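Local structure of glutathione S-transferase family protein (Populus trichocarpa, 5F06) at residues M9-E22 with Y162-Y175. The protein probably catalyses the conjugation of glutathione to electrophilic substrates as a Phi-class glutathione transferase, releasing a halide where the substrate carries one. Residues are numbered along the deposited sequence; the frame is centred on the assembly and turned at random.
Sequences MSTCTSRVLTCLHE and YSLADLHHLPYTYY. With GSH (glutathione), chain C; SO4 (sulfate ion), chain D.
Arg15 and His168 form the polar centre of the interface between the two domains of this glutathione transferase, an example of one side chain serving the fold directly and the ligand site through a neighbour. Arg15 NE donates to His168 O over 3.1 Å, nearly straight at 166°, reaching a lone pair in the carbonyl plane. With CG anti to the backbone N (chi1 -169°) and a bend at chi3, the arginine swings its guanidinium toward 162-175. A water bonded to Arg15 NH2, His168 O and Tyr172 N ties the same edge to the backbone, while NH1 bonds Ser66, itself a glutathione ligand. Were an alanine here, His168 O is likely to lose its direct donor and Ser66 a second-shell partner within its own domain.

Toward the start of helix 11-22, Thr11 N donates to O4 of a sulfate ion, probably from the crystallisation liquor, at 2.9 Å. Its OG1 sits over one face of the Tyr172 ring, 3.7 Å from CZ, and CG2 leans obliquely on Tyr175. Pro171 packs against both Thr11 and Arg15, its CG 3.7 Å from Arg15 CB and over one face of the guanidinium. Further along, Leu167 meets Thr18 tip to tip, CD2 to CG2 3.6 Å, and its CD1 rests 3.8 Å from Cys19 CA. Glu22, salt-bridged to Arg201, closes that end beside Tyr162.

The helices, 11-22 and 170-175, cross at 126°, joining the thioredoxin-like domain to the helical one. Because Thr11 and Cys12 belong to the glutathione pocket, this interface, which combines apolar packing with the direct and water-mediated bonds of Arg15, places that pocket directly against the helical domain.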
# COMPACT_ATOMS: atom_id res chain seq x y z
N MET A 9 -3.44 21.03 6.83
CA MET A 9 -3.46 20.39 8.14
C MET A 9 -3.67 18.87 8.08
O MET A 9 -3.45 18.18 9.07
CB MET A 9 -4.57 21.02 9.00
CG MET A 9 -4.56 20.58 10.45
SD MET A 9 -5.45 21.70 11.54
CE MET A 9 -4.27 23.04 11.68
N SER A 10 -4.06 18.34 6.93
CA SER A 10 -4.34 16.91 6.82
C SER A 10 -3.08 16.11 6.55
O SER A 10 -2.19 16.54 5.80
CB SER A 10 -5.38 16.63 5.73
OG SER A 10 -4.81 16.65 4.44
N THR A 11 -3.01 14.94 7.18
CA THR A 11 -1.86 14.04 7.04
C THR A 11 -1.63 13.63 5.60
O THR A 11 -0.49 13.54 5.15
CB THR A 11 -2.06 12.77 7.87
OG1 THR A 11 -3.31 12.15 7.51
CG2 THR A 11 -2.07 13.09 9.35
N CYS A 12 -2.72 13.36 4.90
CA CYS A 12 -2.67 12.85 3.54
C CYS A 12 -2.15 13.90 2.56
O CYS A 12 -1.39 13.59 1.65
CB CYS A 12 -4.05 12.35 3.13
SG CYS A 12 -4.74 11.16 4.31
N THR A 13 -2.56 15.16 2.74
CA THR A 13 -2.04 16.24 1.91
C THR A 13 -0.59 16.51 2.26
O THR A 13 0.24 16.72 1.37
CB THR A 13 -2.84 17.54 2.08
OG1 THR A 13 -4.23 17.28 1.86
CG2 THR A 13 -2.37 18.60 1.09
N SER A 14 -0.27 16.52 3.55
CA SER A 14 1.08 16.81 4.01
C SER A 14 2.09 15.82 3.47
O SER A 14 3.25 16.17 3.25
CB SER A 14 1.14 16.83 5.54
OG SER A 14 0.46 17.96 6.07
N ARG A 15 1.66 14.58 3.27
CA ARG A 15 2.55 13.56 2.72
C ARG A 15 3.03 13.97 1.33
O ARG A 15 4.20 13.80 0.99
CB ARG A 15 1.85 12.19 2.67
CG ARG A 15 2.79 11.04 2.36
CD ARG A 15 2.13 9.68 2.52
NE ARG A 15 1.74 9.41 3.91
CZ ARG A 15 0.49 9.38 4.37
NH1 ARG A 15 -0.54 9.60 3.56
NH2 ARG A 15 0.27 9.13 5.65
N VAL A 16 2.13 14.54 0.53
CA VAL A 16 2.50 15.02 -0.80
C VAL A 16 3.32 16.31 -0.70
O VAL A 16 4.34 16.46 -1.37
CB VAL A 16 1.25 15.27 -1.67
CG1 VAL A 16 1.66 15.76 -3.06
CG2 VAL A 16 0.42 14.01 -1.79
N LEU A 17 2.88 17.23 0.16
CA LEU A 17 3.54 18.52 0.28
C LEU A 17 5.03 18.36 0.57
O LEU A 17 5.86 19.03 -0.04
CB LEU A 17 2.88 19.36 1.36
CG LEU A 17 1.52 19.95 0.99
CD1 LEU A 17 0.89 20.61 2.19
CD2 LEU A 17 1.64 20.94 -0.16
N THR A 18 5.38 17.47 1.50
CA THR A 18 6.78 17.30 1.85
C THR A 18 7.55 16.70 0.67
O THR A 18 8.71 17.07 0.43
CB THR A 18 6.96 16.42 3.11
OG1 THR A 18 8.35 16.34 3.46
CG2 THR A 18 6.41 15.02 2.90
N CYS A 19 6.91 15.81 -0.08
CA CYS A 19 7.54 15.25 -1.28
C CYS A 19 7.80 16.34 -2.32
O CYS A 19 8.90 16.41 -2.89
CB CYS A 19 6.66 14.15 -1.89
SG CYS A 19 7.35 13.42 -3.41
N LEU A 20 6.81 17.20 -2.55
CA LEU A 20 6.98 18.32 -3.47
C LEU A 20 8.17 19.20 -3.08
O LEU A 20 8.93 19.63 -3.95
CB LEU A 20 5.69 19.15 -3.53
CG LEU A 20 4.52 18.50 -4.26
CD1 LEU A 20 3.19 19.15 -3.89
CD2 LEU A 20 4.73 18.57 -5.77
N HIS A 21 8.34 19.47 -1.79
CA HIS A 21 9.45 20.31 -1.33
C HIS A 21 10.79 19.61 -1.44
O HIS A 21 11.80 20.24 -1.79
CB HIS A 21 9.22 20.75 0.12
CG HIS A 21 8.07 21.70 0.28
ND1 HIS A 21 7.92 22.82 -0.52
CD2 HIS A 21 7.04 21.71 1.15
CE1 HIS A 21 6.83 23.47 -0.15
NE2 HIS A 21 6.28 22.82 0.86
N GLU A 22 10.83 18.31 -1.12
CA GLU A 22 12.05 17.53 -1.30
C GLU A 22 12.54 17.64 -2.74
O GLU A 22 13.75 17.68 -2.99
CB GLU A 22 11.82 16.06 -0.93
CG GLU A 22 11.63 15.80 0.56
CD GLU A 22 12.92 15.91 1.37
OE1 GLU A 22 13.99 16.12 0.77
OE2 GLU A 22 12.84 15.78 2.61
N TYR A 162 18.20 8.69 3.18
CA TYR A 162 16.79 9.07 3.27
C TYR A 162 16.09 8.68 1.97
O TYR A 162 16.67 8.81 0.89
CB TYR A 162 16.67 10.56 3.54
CG TYR A 162 15.25 11.06 3.73
CD1 TYR A 162 14.55 10.76 4.89
CD2 TYR A 162 14.63 11.84 2.77
CE1 TYR A 162 13.26 11.22 5.08
CE2 TYR A 162 13.34 12.30 2.95
CZ TYR A 162 12.66 11.99 4.10
OH TYR A 162 11.38 12.46 4.28
N SER A 163 14.86 8.19 2.07
CA SER A 163 14.10 7.82 0.88
C SER A 163 12.60 8.04 1.04
O SER A 163 12.12 8.47 2.10
CB SER A 163 14.36 6.36 0.53
OG SER A 163 13.54 5.50 1.30
N LEU A 164 11.86 7.74 -0.02
CA LEU A 164 10.40 7.85 -0.02
C LEU A 164 9.78 7.00 1.09
O LEU A 164 8.73 7.34 1.63
CB LEU A 164 9.84 7.43 -1.38
CG LEU A 164 8.35 7.70 -1.59
CD1 LEU A 164 8.07 9.20 -1.66
CD2 LEU A 164 7.89 7.00 -2.86
N ALA A 165 10.45 5.89 1.43
CA ALA A 165 9.99 5.01 2.50
C ALA A 165 9.86 5.76 3.82
O ALA A 165 8.83 5.69 4.48
CB ALA A 165 10.93 3.82 2.65
N ASP A 166 10.92 6.47 4.21
CA ASP A 166 10.89 7.25 5.44
C ASP A 166 9.85 8.37 5.35
O ASP A 166 9.06 8.57 6.27
CB ASP A 166 12.26 7.85 5.73
CG ASP A 166 13.37 6.83 5.60
OD1 ASP A 166 13.63 6.08 6.57
OD2 ASP A 166 13.99 6.78 4.51
N LEU A 167 9.87 9.08 4.22
CA LEU A 167 9.00 10.23 4.01
C LEU A 167 7.53 9.91 4.28
O LEU A 167 6.82 10.70 4.91
CB LEU A 167 9.16 10.74 2.57
CG LEU A 167 8.37 12.01 2.21
CD1 LEU A 167 9.13 12.83 1.18
CD2 LEU A 167 6.96 11.69 1.69
N HIS A 168 7.08 8.76 3.81
CA HIS A 168 5.67 8.41 3.94
C HIS A 168 5.23 8.31 5.40
O HIS A 168 4.04 8.39 5.68
CB HIS A 168 5.37 7.10 3.21
CG HIS A 168 5.28 7.25 1.73
ND1 HIS A 168 5.16 6.18 0.87
CD2 HIS A 168 5.29 8.36 0.95
CE1 HIS A 168 5.10 6.62 -0.37
NE2 HIS A 168 5.18 7.94 -0.36
N HIS A 169 6.19 8.15 6.31
CA HIS A 169 5.89 8.02 7.75
C HIS A 169 5.67 9.35 8.46
O HIS A 169 5.19 9.38 9.59
CB HIS A 169 7.04 7.30 8.47
CG HIS A 169 7.18 5.86 8.10
ND1 HIS A 169 7.77 5.44 6.93
CD2 HIS A 169 6.84 4.74 8.77
CE1 HIS A 169 7.77 4.12 6.89
NE2 HIS A 169 7.21 3.67 8.00
N LEU A 170 6.05 10.45 7.82
CA LEU A 170 6.13 11.73 8.52
C LEU A 170 4.79 12.23 9.06
O LEU A 170 4.71 12.61 10.23
CB LEU A 170 6.75 12.79 7.60
CG LEU A 170 8.28 12.71 7.44
CD1 LEU A 170 8.74 13.61 6.31
CD2 LEU A 170 9.01 13.07 8.73
N PRO A 171 3.72 12.24 8.23
CA PRO A 171 2.53 12.96 8.70
C PRO A 171 1.80 12.31 9.88
O PRO A 171 1.53 13.02 10.84
CB PRO A 171 1.63 13.00 7.45
CG PRO A 171 2.54 12.76 6.31
CD PRO A 171 3.59 11.83 6.83
N TYR A 172 1.49 11.02 9.82
CA TYR A 172 0.78 10.38 10.93
C TYR A 172 1.65 10.36 12.18
O TYR A 172 1.16 10.51 13.30
CB TYR A 172 0.34 8.96 10.58
CG TYR A 172 -1.05 8.87 10.00
CD1 TYR A 172 -2.14 9.45 10.65
CD2 TYR A 172 -1.29 8.20 8.81
CE1 TYR A 172 -3.41 9.37 10.13
CE2 TYR A 172 -2.57 8.11 8.29
CZ TYR A 172 -3.62 8.71 8.95
OH TYR A 172 -4.89 8.63 8.43
N THR A 173 2.95 10.18 11.99
CA THR A 173 3.85 10.13 13.13
C THR A 173 3.91 11.51 13.78
O THR A 173 3.93 11.62 15.00
CB THR A 173 5.25 9.65 12.74
OG1 THR A 173 5.15 8.41 12.02
CG2 THR A 173 6.12 9.44 13.97
N TYR A 174 3.88 12.56 12.96
CA TYR A 174 3.93 13.92 13.49
C TYR A 174 2.79 14.15 14.48
O TYR A 174 2.98 14.73 15.55
CB TYR A 174 3.87 14.96 12.37
CG TYR A 174 4.03 16.37 12.88
CD1 TYR A 174 5.25 16.80 13.39
CD2 TYR A 174 2.97 17.26 12.88
CE1 TYR A 174 5.41 18.08 13.87
CE2 TYR A 174 3.12 18.54 13.37
CZ TYR A 174 4.34 18.95 13.86
OH TYR A 174 4.51 20.22 14.35
N TYR A 175 1.60 13.66 14.12
CA TYR A 175 0.44 13.83 14.99
C TYR A 175 0.48 12.87 16.18
O TYR A 175 0.06 13.24 17.28
CB TYR A 175 -0.85 13.64 14.19
CG TYR A 175 -1.29 14.87 13.42
CD1 TYR A 175 -1.03 16.16 13.89
CD2 TYR A 175 -2.00 14.75 12.24
CE1 TYR A 175 -1.44 17.28 13.19
CE2 TYR A 175 -2.42 15.87 11.53
CZ TYR A 175 -2.14 17.13 12.02
OH TYR A 175 -2.55 18.25 11.34
N1 GSH C . -5.47 6.24 1.18
CA1 GSH C . -5.80 7.62 1.07
C1 GSH C . -4.56 8.42 0.73
O11 GSH C . -3.45 8.09 1.20
O12 GSH C . -4.65 9.42 -0.03
CB1 GSH C . -6.40 8.12 2.38
CG1 GSH C . -6.99 9.50 2.16
CD1 GSH C . -7.55 10.09 3.45
OE1 GSH C . -7.62 9.42 4.46
N2 GSH C . -7.97 11.46 3.44
CA2 GSH C . -8.50 12.09 4.61
C2 GSH C . -9.86 12.70 4.28
O2 GSH C . -10.10 13.07 3.15
CB2 GSH C . -7.59 13.23 5.02
SG2 GSH C . -6.07 12.61 5.73
N3 GSH C . -10.86 12.83 5.31
CA3 GSH C . -12.15 13.42 4.99
C3 GSH C . -13.26 12.38 5.07
O31 GSH C . -14.45 12.75 5.27
O32 GSH C . -13.00 11.15 4.94
S SO4 D . -5.92 13.53 9.82
O1 SO4 D . -6.10 14.21 11.11
O2 SO4 D . -5.00 12.41 9.99
O3 SO4 D . -7.20 13.04 9.33
O4 SO4 D . -5.37 14.48 8.86
O HOH W 1 2.22 8.76 7.73